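Local coordinates for polymerase nucleotidyl transferase domain-containing protein (Archaeoglobus fulgidus, PDB 1YLQ) that probably acts as a nucleotidyltransferase, transferring a nucleotide from a nucleoside triphosphate to an acceptor, at residues I73-K76 and K77-K80; K53-F56 and F57-T61. All coordinates share one frame; numbering follows the deposited sequence.

Contact 1 of 2, residues I73-K76 and K77-K80; sequences ILTK and KEWK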
loop_
_atom_site.group_PDB
_atom_site.type_symbol
_atom_site.label_atom_id
_atom_site.label_comp_id
_atom_site.label_asym_id
_atom_site.label_seq_id
_atom_site.Cartn_x
_atom_site.Cartn_y
_atom_site.Cartn_z
ATOM N N ILE A 73 -4.244 10.581 -12.719
ATOM C CA ILE A 73 -3.468 11.775 -13.088
ATOM C C ILE A 73 -4.517 12.777 -13.418
ATOM O O ILE A 73 -5.262 12.608 -14.396
ATOM C CB ILE A 73 -2.584 11.446 -14.324
ATOM C CG1 ILE A 73 -1.738 10.141 -14.057
ATOM C CG2 ILE A 73 -1.724 12.680 -14.740
ATOM C CD1 ILE A 73 -0.963 10.165 -12.580
ATOM N N LEU A 74 -4.641 13.816 -12.589
ATOM C CA LEU A 74 -5.832 14.650 -12.637
ATOM C C LEU A 74 -5.530 16.161 -12.649
ATOM O O LEU A 74 -4.619 16.583 -11.987
ATOM C CB LEU A 74 -6.651 14.358 -11.375
ATOM C CG LEU A 74 -7.081 12.943 -11.129
ATOM C CD1 LEU A 74 -7.808 12.848 -9.751
ATOM C CD2 LEU A 74 -7.997 12.508 -12.296
ATOM N N THR A 75 -6.365 16.947 -13.339
ATOM C CA THR A 75 -6.371 18.374 -13.172
ATOM C C THR A 75 -7.045 18.665 -11.804
ATOM O O THR A 75 -7.678 17.762 -11.211
ATOM C CB THR A 75 -7.212 19.055 -14.297
ATOM O OG1 THR A 75 -8.558 18.594 -14.206
ATOM C CG2 THR A 75 -6.714 18.635 -15.701
ATOM N N LYS A 76 -7.011 19.935 -11.378
ATOM C CA LYS A 76 -7.719 20.323 -10.141
ATOM C C LYS A 76 -9.251 20.090 -10.203
ATOM O O LYS A 76 -9.823 19.580 -9.261
ATOM C CB LYS A 76 -7.406 21.767 -9.735
ATOM C CG LYS A 76 -5.961 21.858 -9.109
ATOM C CD LYS A 76 -5.589 23.300 -8.786
ATOM C CE LYS A 76 -4.312 23.373 -7.821
ATOM N NZ LYS A 76 -4.181 24.844 -7.379
ATOM N N LYS A 77 -9.889 20.452 -11.315
ATOM C CA LYS A 77 -11.301 20.211 -11.510
ATOM C C LYS A 77 -11.665 18.735 -11.430
ATOM O O LYS A 77 -12.705 18.351 -10.835
ATOM C CB LYS A 77 -11.661 20.772 -12.889
ATOM C CG LYS A 77 -13.069 20.640 -13.349
ATOM C CD LYS A 77 -13.369 21.626 -14.522
ATOM C CE LYS A 77 -14.562 21.171 -15.382
ATOM N NZ LYS A 77 -14.645 22.039 -16.624
ATOM N N GLU A 78 -10.822 17.900 -12.035
ATOM C CA GLU A 78 -11.019 16.431 -12.019
ATOM C C GLU A 78 -10.914 15.843 -10.612
ATOM O O GLU A 78 -11.706 14.984 -10.211
ATOM C CB GLU A 78 -10.000 15.750 -12.992
ATOM C CG GLU A 78 -10.453 15.902 -14.459
ATOM C CD GLU A 78 -9.365 15.504 -15.422
ATOM O OE1 GLU A 78 -8.215 15.201 -14.994
ATOM O OE2 GLU A 78 -9.659 15.507 -16.613
ATOM N N TRP A 79 -9.944 16.315 -9.851
ATOM C CA TRP A 79 -9.799 15.908 -8.467
ATOM C C TRP A 79 -11.027 16.383 -7.592
ATOM O O TRP A 79 -11.578 15.608 -6.823
ATOM C CB TRP A 79 -8.469 16.439 -7.893
ATOM C CG TRP A 79 -8.276 16.181 -6.396
ATOM C CD1 TRP A 79 -8.066 17.137 -5.417
ATOM C CD2 TRP A 79 -8.358 14.911 -5.711
ATOM N NE1 TRP A 79 -7.939 16.519 -4.182
ATOM C CE2 TRP A 79 -8.140 15.164 -4.326
ATOM C CE3 TRP A 79 -8.540 13.578 -6.134
ATOM C CZ2 TRP A 79 -8.110 14.134 -3.361
ATOM C CZ3 TRP A 79 -8.536 12.554 -5.163
ATOM C CH2 TRP A 79 -8.318 12.845 -3.782
ATOM N N LYS A 80 -11.466 17.635 -7.747
ATOM C CA LYS A 80 -12.718 18.105 -7.128
ATOM C C LYS A 80 -13.860 17.083 -7.408
ATOM O O LYS A 80 -14.519 16.577 -6.474
ATOM C CB LYS A 80 -13.072 19.537 -7.612
ATOM C CG LYS A 80 -14.177 20.207 -6.769
ATOM C CD LYS A 80 -14.388 21.637 -7.169
ATOM C CE LYS A 80 -15.435 22.293 -6.281
ATOM N NZ LYS A 80 -15.690 23.713 -6.678
#
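K77, second residue of helix 76-83, sets its CB 4.0 Å from OG1 of T75, while its extended chain leads away from the turn. E78 follows and faces back to the strand end. Its backbone N donates to T75 OG1 at 3.2 Å, and its carboxylate OE1 takes the backbone N of T75 at 3.0 Å, nearly straight at 164° but from above the carboxylate plane. The two bonds make a capping box, with T75 as N-cap where strand 69-74 turns into the helix. T75 holds OG1 between its backbone N and carbonyl carbon (chi1 62°), which brings the hydroxyl up to the E78 amide and leaves CG2 3.8 Å from E78 OE1. The same OE1 also forms a salt bridge with K53 of helix 50-63, so the carboxylate ties the cap to a second helix. W79 comes next: W79 N donates to T75 O at 3.0 Å. L74 CD1 reaches the edge of its indole, close to the ring plane, 3.8 Å from CE3; Y21 stacks on the same ring system and Y89 meets it edge-to-face. K80 N donates to K76 O at 3.0 Å, continuing the helical bonding.

Contact 2 of 2, residues K53-F56 and F57-T61; sequences KLEF and FGKIT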
loop_
_atom_site.group_PDB
_atom_site.type_symbol
_atom_site.label_atom_id
_atom_site.label_comp_id
_atom_site.label_asym_id
_atom_site.label_seq_id
_atom_site.Cartn_x
_atom_site.Cartn_y
_atom_site.Cartn_z
ATOM N N LYS A 53 -0.326 14.620 -19.521
ATOM C CA LYS A 53 -0.980 13.611 -18.689
ATOM C C LYS A 53 -0.489 12.249 -19.195
ATOM O O LYS A 53 -0.081 11.391 -18.398
ATOM C CB LYS A 53 -2.498 13.726 -18.880
ATOM C CG LYS A 53 -3.322 13.165 -17.757
ATOM C CD LYS A 53 -4.805 13.237 -18.113
ATOM C CE LYS A 53 -5.445 14.416 -17.440
ATOM N NZ LYS A 53 -6.826 14.006 -17.098
ATOM N N LEU A 54 -0.444 12.080 -20.535
ATOM C CA LEU A 54 -0.096 10.769 -21.134
ATOM C C LEU A 54 1.375 10.393 -20.850
ATOM O O LEU A 54 1.690 9.257 -20.472
ATOM C CB LEU A 54 -0.399 10.768 -22.660
ATOM C CG LEU A 54 0.130 9.553 -23.443
ATOM C CD1 LEU A 54 -0.540 8.271 -22.964
ATOM C CD2 LEU A 54 -0.008 9.691 -24.970
ATOM N N GLU A 55 2.261 11.352 -21.095
ATOM C CA GLU A 55 3.702 11.279 -20.820
ATOM C C GLU A 55 3.949 10.855 -19.356
ATOM O O GLU A 55 4.713 9.929 -19.067
ATOM C CB GLU A 55 4.226 12.714 -21.040
ATOM C CG GLU A 55 5.655 13.032 -20.719
ATOM C CD GLU A 55 5.978 13.158 -19.234
ATOM O OE1 GLU A 55 5.485 14.070 -18.517
ATOM O OE2 GLU A 55 6.795 12.330 -18.808
ATOM N N PHE A 56 3.300 11.564 -18.431
ATOM C CA PHE A 56 3.543 11.338 -17.010
ATOM C C PHE A 56 2.993 9.969 -16.602
ATOM O O PHE A 56 3.649 9.163 -15.884
ATOM C CB PHE A 56 2.932 12.440 -16.164
ATOM C CG PHE A 56 3.231 12.270 -14.683
ATOM C CD1 PHE A 56 4.479 12.634 -14.166
ATOM C CD2 PHE A 56 2.299 11.711 -13.853
ATOM C CE1 PHE A 56 4.785 12.430 -12.816
ATOM C CE2 PHE A 56 2.569 11.502 -12.515
ATOM C CZ PHE A 56 3.819 11.889 -11.989
ATOM N N PHE A 57 1.778 9.705 -17.048
ATOM C CA PHE A 57 1.165 8.411 -16.753
ATOM C C PHE A 57 2.008 7.238 -17.243
ATOM O O PHE A 57 2.161 6.245 -16.506
ATOM C CB PHE A 57 -0.280 8.313 -17.251
ATOM C CG PHE A 57 -0.943 6.997 -16.955
ATOM C CD1 PHE A 57 -1.655 6.812 -15.743
ATOM C CD2 PHE A 57 -0.975 5.986 -17.902
ATOM C CE1 PHE A 57 -2.348 5.612 -15.489
ATOM C CE2 PHE A 57 -1.646 4.755 -17.633
ATOM C CZ PHE A 57 -2.324 4.573 -16.439
ATOM N N GLY A 58 2.554 7.336 -18.459
ATOM C CA GLY A 58 3.379 6.280 -19.003
ATOM C C GLY A 58 4.628 6.063 -18.145
ATOM O O GLY A 58 4.987 4.927 -17.810
ATOM N N LYS A 59 5.279 7.167 -17.790
ATOM C CA LYS A 59 6.458 7.159 -16.894
ATOM C C LYS A 59 6.171 6.474 -15.542
ATOM O O LYS A 59 6.909 5.573 -15.115
ATOM C CB LYS A 59 6.892 8.599 -16.597
ATOM C CG LYS A 59 8.384 8.837 -16.737
ATOM C CD LYS A 59 8.844 9.986 -15.865
ATOM C CE LYS A 59 8.242 11.313 -16.274
ATOM N NZ LYS A 59 9.113 12.101 -17.242
ATOM N N ILE A 60 5.122 6.919 -14.854
ATOM C CA ILE A 60 4.888 6.447 -13.498
ATOM C C ILE A 60 4.432 4.983 -13.450
ATOM O O ILE A 60 4.875 4.223 -12.561
ATOM C CB ILE A 60 3.992 7.416 -12.661
ATOM C CG1 ILE A 60 4.192 7.149 -11.152
ATOM C CG2 ILE A 60 2.538 7.278 -13.005
ATOM C CD1 ILE A 60 4.633 8.389 -10.347
ATOM N N THR A 61 3.587 4.568 -14.398
ATOM C CA THR A 61 3.130 3.153 -14.427
ATOM C C THR A 61 4.200 2.144 -14.860
ATOM O O THR A 61 4.215 1.003 -14.365
ATOM C CB THR A 61 1.863 2.905 -15.297
ATOM O OG1 THR A 61 2.054 3.440 -16.611
ATOM C CG2 THR A 61 0.605 3.535 -14.627
#
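E55 OE2 and K59 NZ close a salt bridge at 2.8 Å, one turn apart on helix 50-63, the crossover helix of the beta-alpha-beta unit that links strands 38-43 and 69-74. The two side chains run side by side in the same direction, and the ammonium meets the carboxylate on its syn side, 25° out of its plane. The glutamate chain bends at chi2 (-75°) and the lysine at its last two torsions, which together bring the charges level across the turn. D14 of helix 3-14 lies near this pair, a long and weak ion partner of K59. Along another side of the helix, F57 O is gripped by two donors of T61: the backbone N at 3.0 Å and the hydroxyl OG1 at 2.8 Å, arriving from opposite faces of the carbonyl plane. The first is an ordinary i to i+4 bond; the second folds the threonine hydroxyl back onto the preceding turn. T61 CG2 lies 3.6 Å above one face of the F57 ring, offset toward its rim. The buried side of the helix carries F56 and I60, which pack on helix 3-14 through T11 and on strand 69-74 through I73 and F71 respectively. Backbone I60 N donates to F56 O at 2.9 Å, and farther out the two side chains cross, I60 CD1 lying 4.0 Å from F56 CZ, obliquely to the ring.

In the fold
Contact 2 comes first along the chain, within helix 50-63; strand 69-74 follows and ends in contact 1, where the chain passes into helix 76-83. Their centres lie about 15 Å apart, yet they touch directly. K53 NZ of contact 2 meets E78 OE1 of contact 1 in a salt bridge of 2.8 Å, and I73 packs against the rings of F56 and F57. Within the nucleotidyltransferase domain, contact 1 starts in the mixed sheet, at the end of an outermost strand of the chain, and contact 2 lies on the helix packed against it. I73 thus holds helix 50-63 to the C-terminal end of strand 69-74, while the salt bridge joins it to the start of helix 76-83.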